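Local coordinates for protein ATP phosphoribosyltransferase regulatory subunit (PDB 1USY) that is probably required, as a histidyl-tRNA synthetase relative, for the first step of histidine biosynthesis and may let histidine feed back on ATP phosphoribosyltransferase activity, at residues T17-S22 against V109-V114; V98-L103 against K262-S267; V125-G130 against F239-T244. All coordinates share one frame; numbering follows the deposited sequence.

Overall arrangement
The three contacts belong to one fold, that of the class II aminoacyl-tRNA synthetases, built round a large mixed sheet. Helix 103-120 lies against this sheet and ties them together. It supplies 109-114 to contact 1, follows the loop of contact 2 and touches both strands of contact 3. The centres of contacts 1 and 2 are about 12 Å apart. Contact 3 lies about 18 Å from contact 1 and about 19 Å from contact 2, centre to centre. Along the chain, contacts 1 and 2 alternate their segments, and both segments of contact 3 fall between those of contact 2. Early and late parts of the sequence thus meet in a single domain.

Contact 1. Residues T17-S22 against V109-V114; sequences TKKGFS and VLEIIV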
loop_
_atom_site.group_PDB
_atom_site.type_symbol
_atom_site.label_atom_id
_atom_site.label_comp_id
_atom_site.label_asym_id
_atom_site.label_seq_id
_atom_site.Cartn_x
_atom_site.Cartn_y
_atom_site.Cartn_z
ATOM N N THR B 17 -28.527 17.496 22.779
ATOM C CA THR B 17 -27.914 18.347 23.791
ATOM C C THR B 17 -29.048 19.004 24.543
ATOM O O THR B 17 -29.230 20.220 24.462
ATOM C CB THR B 17 -26.923 19.450 23.183
ATOM O OG1 THR B 17 -27.416 19.946 21.936
ATOM C CG2 THR B 17 -25.483 18.872 22.801
ATOM N N LYS B 18 -29.812 18.187 25.253
ATOM C CA LYS B 18 -31.030 18.583 25.984
ATOM C C LYS B 18 -31.365 17.398 26.866
ATOM O O LYS B 18 -31.942 17.519 27.951
ATOM C CB LYS B 18 -32.205 18.843 25.041
ATOM C CG LYS B 18 -32.761 20.239 25.133
ATOM C CD LYS B 18 -33.779 20.513 24.014
ATOM C CE LYS B 18 -33.352 21.727 23.164
ATOM N NZ LYS B 18 -34.533 22.488 22.653
ATOM N N LYS B 19 -30.990 16.249 26.335
ATOM C CA LYS B 19 -30.960 15.008 27.039
ATOM C C LYS B 19 -29.561 14.811 27.624
ATOM O O LYS B 19 -29.266 13.774 28.201
ATOM C CB LYS B 19 -31.348 13.872 26.086
ATOM C CG LYS B 19 -32.807 13.917 25.590
ATOM C CD LYS B 19 -33.821 14.061 26.731
ATOM C CE LYS B 19 -35.196 13.439 26.387
ATOM N NZ LYS B 19 -36.019 13.405 27.631
ATOM N N GLY B 20 -28.704 15.821 27.489
ATOM C CA GLY B 20 -27.374 15.730 28.036
ATOM C C GLY B 20 -26.391 14.926 27.209
ATOM O O GLY B 20 -25.369 14.519 27.742
ATOM N N PHE B 21 -26.661 14.695 25.921
ATOM C CA PHE B 21 -25.636 14.097 25.078
ATOM C C PHE B 21 -24.688 15.184 24.613
ATOM O O PHE B 21 -25.096 16.314 24.351
ATOM C CB PHE B 21 -26.215 13.375 23.867
ATOM C CG PHE B 21 -27.057 12.206 24.215
ATOM C CD1 PHE B 21 -28.358 12.382 24.705
ATOM C CD2 PHE B 21 -26.541 10.922 24.074
ATOM C CE1 PHE B 21 -29.125 11.290 25.043
ATOM C CE2 PHE B 21 -27.284 9.822 24.430
ATOM C CZ PHE B 21 -28.585 10.001 24.899
ATOM N N SER B 22 -23.421 14.831 24.491
ATOM C CA SER B 22 -22.414 15.796 24.166
ATOM C C SER B 22 -21.744 15.412 22.808
ATOM O O SER B 22 -21.722 14.234 22.441
ATOM C CB SER B 22 -21.472 15.908 25.374
ATOM O OG SER B 22 -20.156 15.733 24.980
ATOM N N VAL B 109 -32.607 7.182 24.370
ATOM C CA VAL B 109 -32.023 7.025 23.030
ATOM C C VAL B 109 -33.131 6.840 22.002
ATOM O O VAL B 109 -33.244 7.620 21.070
ATOM C CB VAL B 109 -31.011 5.866 22.944
ATOM C CG1 VAL B 109 -30.547 5.661 21.468
ATOM C CG2 VAL B 109 -29.827 6.115 23.900
ATOM N N LEU B 110 -33.982 5.843 22.211
ATOM C CA LEU B 110 -35.057 5.559 21.271
ATOM C C LEU B 110 -35.838 6.808 20.985
ATOM O O LEU B 110 -36.224 7.063 19.849
ATOM C CB LEU B 110 -36.029 4.545 21.860
ATOM C CG LEU B 110 -35.925 3.091 21.413
ATOM C CD1 LEU B 110 -37.123 2.432 21.955
ATOM C CD2 LEU B 110 -35.848 2.958 19.918
ATOM N N GLU B 111 -36.070 7.596 22.018
ATOM C CA GLU B 111 -37.016 8.665 21.886
ATOM C C GLU B 111 -36.457 9.705 20.931
ATOM O O GLU B 111 -37.169 10.155 20.033
ATOM C CB GLU B 111 -37.460 9.184 23.258
ATOM C CG GLU B 111 -37.104 10.621 23.597
ATOM C CD GLU B 111 -37.871 11.615 22.757
ATOM O OE1 GLU B 111 -39.117 11.463 22.668
ATOM O OE2 GLU B 111 -37.225 12.526 22.173
ATOM N N ILE B 112 -35.169 10.018 21.065
ATOM C CA ILE B 112 -34.490 10.924 20.127
ATOM C C ILE B 112 -34.390 10.372 18.678
ATOM O O ILE B 112 -34.716 11.089 17.742
ATOM C CB ILE B 112 -33.100 11.307 20.670
ATOM C CG1 ILE B 112 -33.228 11.982 22.016
ATOM C CG2 ILE B 112 -32.343 12.206 19.715
ATOM C CD1 ILE B 112 -31.916 12.057 22.748
ATOM N N ILE B 113 -33.959 9.124 18.506
ATOM C CA ILE B 113 -33.815 8.546 17.173
ATOM C C ILE B 113 -35.190 8.499 16.487
ATOM O O ILE B 113 -35.334 8.951 15.358
ATOM C CB ILE B 113 -33.155 7.118 17.195
ATOM C CG1 ILE B 113 -31.671 7.109 17.592
ATOM C CG2 ILE B 113 -33.250 6.461 15.818
ATOM C CD1 ILE B 113 -30.976 8.381 17.551
ATOM N N VAL B 114 -36.197 7.962 17.174
ATOM C CA VAL B 114 -37.542 7.870 16.597
ATOM C C VAL B 114 -38.072 9.265 16.269
ATOM O O VAL B 114 -38.534 9.502 15.136
ATOM C CB VAL B 114 -38.557 7.130 17.540
ATOM C CG1 VAL B 114 -40.019 7.335 17.102
ATOM C CG2 VAL B 114 -38.228 5.646 17.654
#
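In the class II synthetase-like fold of this protein, the loop from helix 6-16 to strand 22-23 leans on helix 103-120, and here Lys19 and Phe21 meet Ile112 and Val109. Ile112 is the centre of the contact. Its side chain leaves the helix toward the loop, and a chi2 of 165° carries CD1 outward. Ile112 CD1 lies 3.5 Å from Lys19 CG. The same Ile112 CD1 is 3.7 Å from Phe21 CE1 and stands obliquely to the ring. Phe21 and Ile112 meet tip to tip. Lys19 and Ile112 instead slide past each other in opposite directions. On the loop itself, Lys19 CB sits at the edge of the Phe21 ring and in its plane. The far end of the ring reaches the helix one turn earlier, with Phe21 CZ 4.2 Å from Val109 CG2. Leu95 of strand 86-98 touches Phe21, Val109 and Ile112. Phe12 and Lys15 of helix 6-16 add to the packing on Ile112.

Lys19 is bent at chi2 (-51°), which places CD. Further out, Lys19 CE comes within 4.4 Å of Glu111 CG. The charged ends do not touch, since Lys19 NZ and Glu111 OE2 are 5.7 Å apart. Lys19 NZ has a long, weak ion pair with Glu108. The contact is thus apolar at its centre, held by shape and burial of carbon. The acidic groups along the helix are likely to steady the lysine charge at its margin without fixing it.

Contact 2. Residues V98-L103 against K262-S267; sequences VPRNSL and KGVGGS
Arg100 grips the start of strand 262-269 with both its backbone and its side chain. Arg100 N donates to Lys262 O at 2.7 Å, and the bond is fairly straight, 161° at the hydrogen. The donor stands 42° above the plane of that carbonyl. Lys262 O also receives a CA-H...O contact from Pro99, with Pro99 CA 3.1 Å away. The peptide bond before Pro99 is cis.

The Arg100 side chain then passes across the start of the strand. CG is anti to the backbone N, and a chi3 of 93° turns NE off the extended line. Lys262 CB lies over one face of the guanidinium, offset toward its rim, with Arg100 CZ 3.5 Å from it. At the edge of the group, Arg100 NH1 makes a weak hydrogen bond of 3.2 Å to Gly263 O. Val264 crosses the arginine chain at about a right angle, with Val264 CG2 3.8 Å from Arg100 CB. Val98 CG2 packs on Gly263 CA at 4.2 Å, where a CB on Gly263 would clash with that methyl.

Strand 262-269 lies between strands 86-98 and 248-257 in the large sheet of the class II synthetase fold. Val98 ends strand 86-98, and the loop after it leads into helix 103-120. Backbone bonds join Gly263 to Tyr256 on one neighbouring strand and Val264 to Lys97 on the other.

Further out, Arg100 NH1 also makes a weak hydrogen bond to Tyr256 O. Arg100 NE forms a long, weak ion pair with Glu255. The like-charged ends stay apart, with Lys262 NZ 5.3 Å from Arg100 NH2. Ser106 of helix 103-120 touches both Arg100 and Val264.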
loop_
_atom_site.group_PDB
_atom_site.type_symbol
_atom_site.label_atom_id
_atom_site.label_comp_id
_atom_site.label_asym_id
_atom_site.label_seq_id
_atom_site.Cartn_x
_atom_site.Cartn_y
_atom_site.Cartn_z
ATOM N N VAL B 98 -22.954 4.946 27.507
ATOM C CA VAL B 98 -22.276 3.863 28.200
ATOM C C VAL B 98 -21.798 4.442 29.512
ATOM O O VAL B 98 -20.948 5.344 29.496
ATOM C CB VAL B 98 -21.016 3.365 27.453
ATOM C CG1 VAL B 98 -20.397 2.171 28.174
ATOM C CG2 VAL B 98 -21.315 3.041 25.998
ATOM N N PRO B 99 -22.288 3.927 30.642
ATOM C CA PRO B 99 -23.102 2.718 30.747
ATOM C C PRO B 99 -24.608 2.962 30.791
ATOM O O PRO B 99 -25.078 3.998 31.278
ATOM C CB PRO B 99 -22.652 2.109 32.079
ATOM C CG PRO B 99 -21.703 3.137 32.697
ATOM C CD PRO B 99 -21.955 4.446 31.980
ATOM N N ARG B 100 -25.339 1.983 30.267
ATOM C CA ARG B 100 -26.779 1.900 30.387
ATOM C C ARG B 100 -27.067 1.467 31.798
ATOM O O ARG B 100 -26.663 0.386 32.218
ATOM C CB ARG B 100 -27.331 0.870 29.401
ATOM C CG ARG B 100 -28.771 0.441 29.654
ATOM C CD ARG B 100 -29.289 -0.596 28.677
ATOM N NE ARG B 100 -29.110 -1.970 29.161
ATOM C CZ ARG B 100 -28.155 -2.800 28.742
ATOM N NH1 ARG B 100 -27.269 -2.414 27.829
ATOM N NH2 ARG B 100 -28.081 -4.029 29.234
ATOM N N ASN B 101 -27.736 2.325 32.547
ATOM C CA ASN B 101 -28.018 2.024 33.951
ATOM C C ASN B 101 -29.413 1.397 34.119
ATOM O O ASN B 101 -29.665 0.653 35.074
ATOM C CB ASN B 101 -27.822 3.274 34.844
ATOM C CG ASN B 101 -26.358 3.720 34.919
ATOM O OD1 ASN B 101 -26.032 4.862 34.580
ATOM N ND2 ASN B 101 -25.470 2.816 35.370
ATOM N N SER B 102 -30.296 1.676 33.164
ATOM C CA SER B 102 -31.656 1.194 33.234
ATOM C C SER B 102 -32.288 1.213 31.842
ATOM O O SER B 102 -31.729 1.779 30.901
ATOM C CB SER B 102 -32.463 2.070 34.194
ATOM O OG SER B 102 -32.186 3.443 33.956
ATOM N N LEU B 103 -33.460 0.595 31.719
ATOM C CA LEU B 103 -34.245 0.688 30.499
ATOM C C LEU B 103 -34.482 2.158 30.132
ATOM O O LEU B 103 -34.452 2.514 28.939
ATOM C CB LEU B 103 -35.585 -0.028 30.678
ATOM C CG LEU B 103 -36.155 -0.866 29.534
ATOM C CD1 LEU B 103 -37.648 -0.972 29.774
ATOM C CD2 LEU B 103 -35.857 -0.284 28.168
ATOM N N LYS B 262 -22.565 -2.579 29.973
ATOM C CA LYS B 262 -23.804 -2.331 29.246
ATOM C C LYS B 262 -23.876 -0.923 28.641
ATOM O O LYS B 262 -23.729 0.062 29.351
ATOM C CB LYS B 262 -24.994 -2.553 30.186
ATOM C CG LYS B 262 -25.284 -4.007 30.496
ATOM C CD LYS B 262 -25.246 -4.241 31.992
ATOM C CE LYS B 262 -26.384 -5.103 32.476
ATOM N NZ LYS B 262 -25.899 -5.832 33.683
ATOM N N GLY B 263 -24.144 -0.844 27.340
ATOM C CA GLY B 263 -24.464 0.422 26.689
ATOM C C GLY B 263 -25.618 0.308 25.712
ATOM O O GLY B 263 -26.039 -0.790 25.412
ATOM N N VAL B 264 -26.136 1.445 25.243
ATOM C CA VAL B 264 -27.153 1.505 24.190
ATOM C C VAL B 264 -26.712 2.553 23.205
ATOM O O VAL B 264 -26.039 3.528 23.574
ATOM C CB VAL B 264 -28.499 2.102 24.645
ATOM C CG1 VAL B 264 -29.701 1.383 23.995
ATOM C CG2 VAL B 264 -28.591 2.295 26.121
ATOM N N GLY B 265 -27.189 2.408 21.981
ATOM C CA GLY B 265 -26.864 3.339 20.936
ATOM C C GLY B 265 -27.860 3.200 19.838
ATOM O O GLY B 265 -28.615 2.238 19.804
ATOM N N GLY B 266 -27.842 4.168 18.938
ATOM C CA GLY B 266 -28.783 4.250 17.855
ATOM C C GLY B 266 -28.145 5.141 16.830
ATOM O O GLY B 266 -27.371 6.017 17.169
ATOM N N SER B 267 -28.523 4.909 15.580
ATOM C CA SER B 267 -27.971 5.539 14.408
ATOM C C SER B 267 -29.123 5.904 13.510
ATOM O O SER B 267 -30.098 5.147 13.393
ATOM C CB SER B 267 -27.128 4.511 13.643
ATOM O OG SER B 267 -25.748 4.744 13.819
#

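Contact 3. Residues V125-G130 against F239-T244; sequences VIVEIG and FTIYDT
Glu128 sends CG anti to its backbone N (chi1 170°) and stays extended beyond it, while Tyr242 places CG anti to its carbonyl carbon; their polar ends meet on one face of the strand pair. Tyr242 OH donates to Glu128 OE1 at 3.1 Å. It meets the oxygen from 52° out of the carboxylate plane. The ring and carboxylate planes are 75° apart, and Glu128 CB lies at the ring edge. Thr240 runs side by side with Glu128, with Thr240 OG1 2.9 Å from Glu128 OE1. Glu128 OE2 forms salt bridges with Arg187 and with a basic side chain of another protein in the assembly. An alanine at Glu128 would probably leave the Tyr242 hydroxyl without this acceptor and both basic groups without this carboxylate.

Between the two backbones run Ile126 N to Tyr242 O and Tyr242 N to Ile126 O hydrogen bonds, each 2.9 Å. Glu128 and Thr240 exchange another two. The face carrying Val127, Ile129, Phe239 and Ile241 is largely apolar. There Val127 CG2 lies 4.2 Å from Ile241 CD1, and Ile129 CD1 lies 4.1 Å from Phe239 CB. Leu110, Ile113 and Val114 of helix 103-120, together with Leu205 and Leu212 of helix 199-215, pack on this face. Such an antiparallel pair, with helices packed on one face, is part of the central sheet of the class II synthetase fold.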
loop_
_atom_site.group_PDB
_atom_site.type_symbol
_atom_site.label_atom_id
_atom_site.label_comp_id
_atom_site.label_asym_id
_atom_site.label_seq_id
_atom_site.Cartn_x
_atom_site.Cartn_y
_atom_site.Cartn_z
ATOM N N VAL B 125 -43.578 6.268 9.347
ATOM C CA VAL B 125 -42.458 5.421 9.702
ATOM C C VAL B 125 -42.902 4.235 10.538
ATOM O O VAL B 125 -43.921 4.306 11.227
ATOM C CB VAL B 125 -41.233 6.228 10.334
ATOM C CG1 VAL B 125 -40.954 7.520 9.556
ATOM C CG2 VAL B 125 -41.416 6.538 11.817
ATOM N N ILE B 126 -42.147 3.133 10.433
ATOM C CA ILE B 126 -42.345 1.931 11.235
ATOM C C ILE B 126 -41.125 1.720 12.148
ATOM O O ILE B 126 -39.996 1.699 11.686
ATOM C CB ILE B 126 -42.575 0.701 10.300
ATOM C CG1 ILE B 126 -43.859 0.844 9.504
ATOM C CG2 ILE B 126 -42.630 -0.609 11.068
ATOM C CD1 ILE B 126 -43.968 -0.132 8.269
ATOM N N VAL B 127 -41.364 1.604 13.446
ATOM C CA VAL B 127 -40.342 1.221 14.437
ATOM C C VAL B 127 -40.521 -0.248 14.809
ATOM O O VAL B 127 -41.544 -0.658 15.402
ATOM C CB VAL B 127 -40.428 2.075 15.727
ATOM C CG1 VAL B 127 -39.350 1.625 16.730
ATOM C CG2 VAL B 127 -40.288 3.608 15.390
ATOM N N GLU B 128 -39.561 -1.058 14.402
ATOM C CA GLU B 128 -39.675 -2.478 14.619
ATOM C C GLU B 128 -38.788 -2.829 15.826
ATOM O O GLU B 128 -37.602 -2.545 15.837
ATOM C CB GLU B 128 -39.277 -3.210 13.342
ATOM C CG GLU B 128 -39.128 -4.695 13.526
ATOM C CD GLU B 128 -38.575 -5.402 12.313
ATOM O OE1 GLU B 128 -37.337 -5.456 12.113
ATOM O OE2 GLU B 128 -39.394 -5.914 11.549
ATOM N N ILE B 129 -39.378 -3.386 16.865
ATOM C CA ILE B 129 -38.633 -3.684 18.102
ATOM C C ILE B 129 -38.353 -5.173 18.222
ATOM O O ILE B 129 -39.146 -6.022 17.823
ATOM C CB ILE B 129 -39.401 -3.237 19.372
ATOM C CG1 ILE B 129 -39.795 -1.752 19.331
ATOM C CG2 ILE B 129 -38.591 -3.590 20.646
ATOM C CD1 ILE B 129 -38.715 -0.815 19.891
ATOM N N GLY B 130 -37.214 -5.490 18.791
ATOM C CA GLY B 130 -36.804 -6.867 18.931
ATOM C C GLY B 130 -36.094 -6.997 20.264
ATOM O O GLY B 130 -35.855 -6.012 20.967
ATOM N N PHE B 239 -33.706 -2.285 17.823
ATOM C CA PHE B 239 -34.715 -1.595 17.044
ATOM C C PHE B 239 -34.206 -1.282 15.618
ATOM O O PHE B 239 -33.022 -1.024 15.416
ATOM C CB PHE B 239 -35.185 -0.328 17.765
ATOM C CG PHE B 239 -34.201 0.811 17.665
ATOM C CD1 PHE B 239 -34.271 1.720 16.614
ATOM C CD2 PHE B 239 -33.203 0.960 18.591
ATOM C CE1 PHE B 239 -33.389 2.753 16.516
ATOM C CE2 PHE B 239 -32.332 1.983 18.489
ATOM C CZ PHE B 239 -32.424 2.893 17.458
ATOM N N THR B 240 -35.112 -1.361 14.645
ATOM C CA THR B 240 -34.873 -0.869 13.301
ATOM C C THR B 240 -35.994 0.102 12.909
ATOM O O THR B 240 -37.105 0.025 13.449
ATOM C CB THR B 240 -34.785 -2.060 12.333
ATOM O OG1 THR B 240 -35.916 -2.925 12.534
ATOM C CG2 THR B 240 -33.582 -2.958 12.700
ATOM N N ILE B 241 -35.711 1.055 12.023
ATOM C CA ILE B 241 -36.762 2.015 11.598
ATOM C C ILE B 241 -36.846 2.066 10.084
ATOM O O ILE B 241 -35.797 2.180 9.401
ATOM C CB ILE B 241 -36.544 3.436 12.172
ATOM C CG1 ILE B 241 -36.420 3.424 13.679
ATOM C CG2 ILE B 241 -37.724 4.317 11.887
ATOM C CD1 ILE B 241 -36.421 4.837 14.270
ATOM N N TYR B 242 -38.072 1.934 9.567
ATOM C CA TYR B 242 -38.299 1.965 8.121
ATOM C C TYR B 242 -39.184 3.166 7.718
ATOM O O TYR B 242 -40.147 3.563 8.428
ATOM C CB TYR B 242 -38.891 0.650 7.592
ATOM C CG TYR B 242 -38.193 -0.611 8.051
ATOM C CD1 TYR B 242 -38.410 -1.121 9.337
ATOM C CD2 TYR B 242 -37.312 -1.303 7.219
ATOM C CE1 TYR B 242 -37.802 -2.258 9.764
ATOM C CE2 TYR B 242 -36.655 -2.491 7.687
ATOM C CZ TYR B 242 -36.909 -2.942 8.962
ATOM O OH TYR B 242 -36.303 -4.092 9.490
ATOM N N ASP B 243 -38.847 3.760 6.586
ATOM C CA ASP B 243 -39.719 4.779 6.023
ATOM C C ASP B 243 -40.528 4.126 4.901
ATOM O O ASP B 243 -39.946 3.627 3.981
ATOM C CB ASP B 243 -38.913 5.966 5.514
ATOM C CG ASP B 243 -39.761 6.971 4.759
ATOM O OD1 ASP B 243 -40.897 7.281 5.219
ATOM O OD2 ASP B 243 -39.371 7.515 3.692
ATOM N N THR B 244 -41.861 4.115 5.008
ATOM C CA THR B 244 -42.686 3.524 3.978
ATOM C C THR B 244 -42.622 4.384 2.715
ATOM O O THR B 244 -42.839 3.886 1.631
ATOM C CB THR B 244 -44.177 3.266 4.443
ATOM O OG1 THR B 244 -44.812 4.481 4.878
ATOM C CG2 THR B 244 -44.211 2.424 5.665
HETATM O O HOH W 1 -35.734 -4.267 14.634
#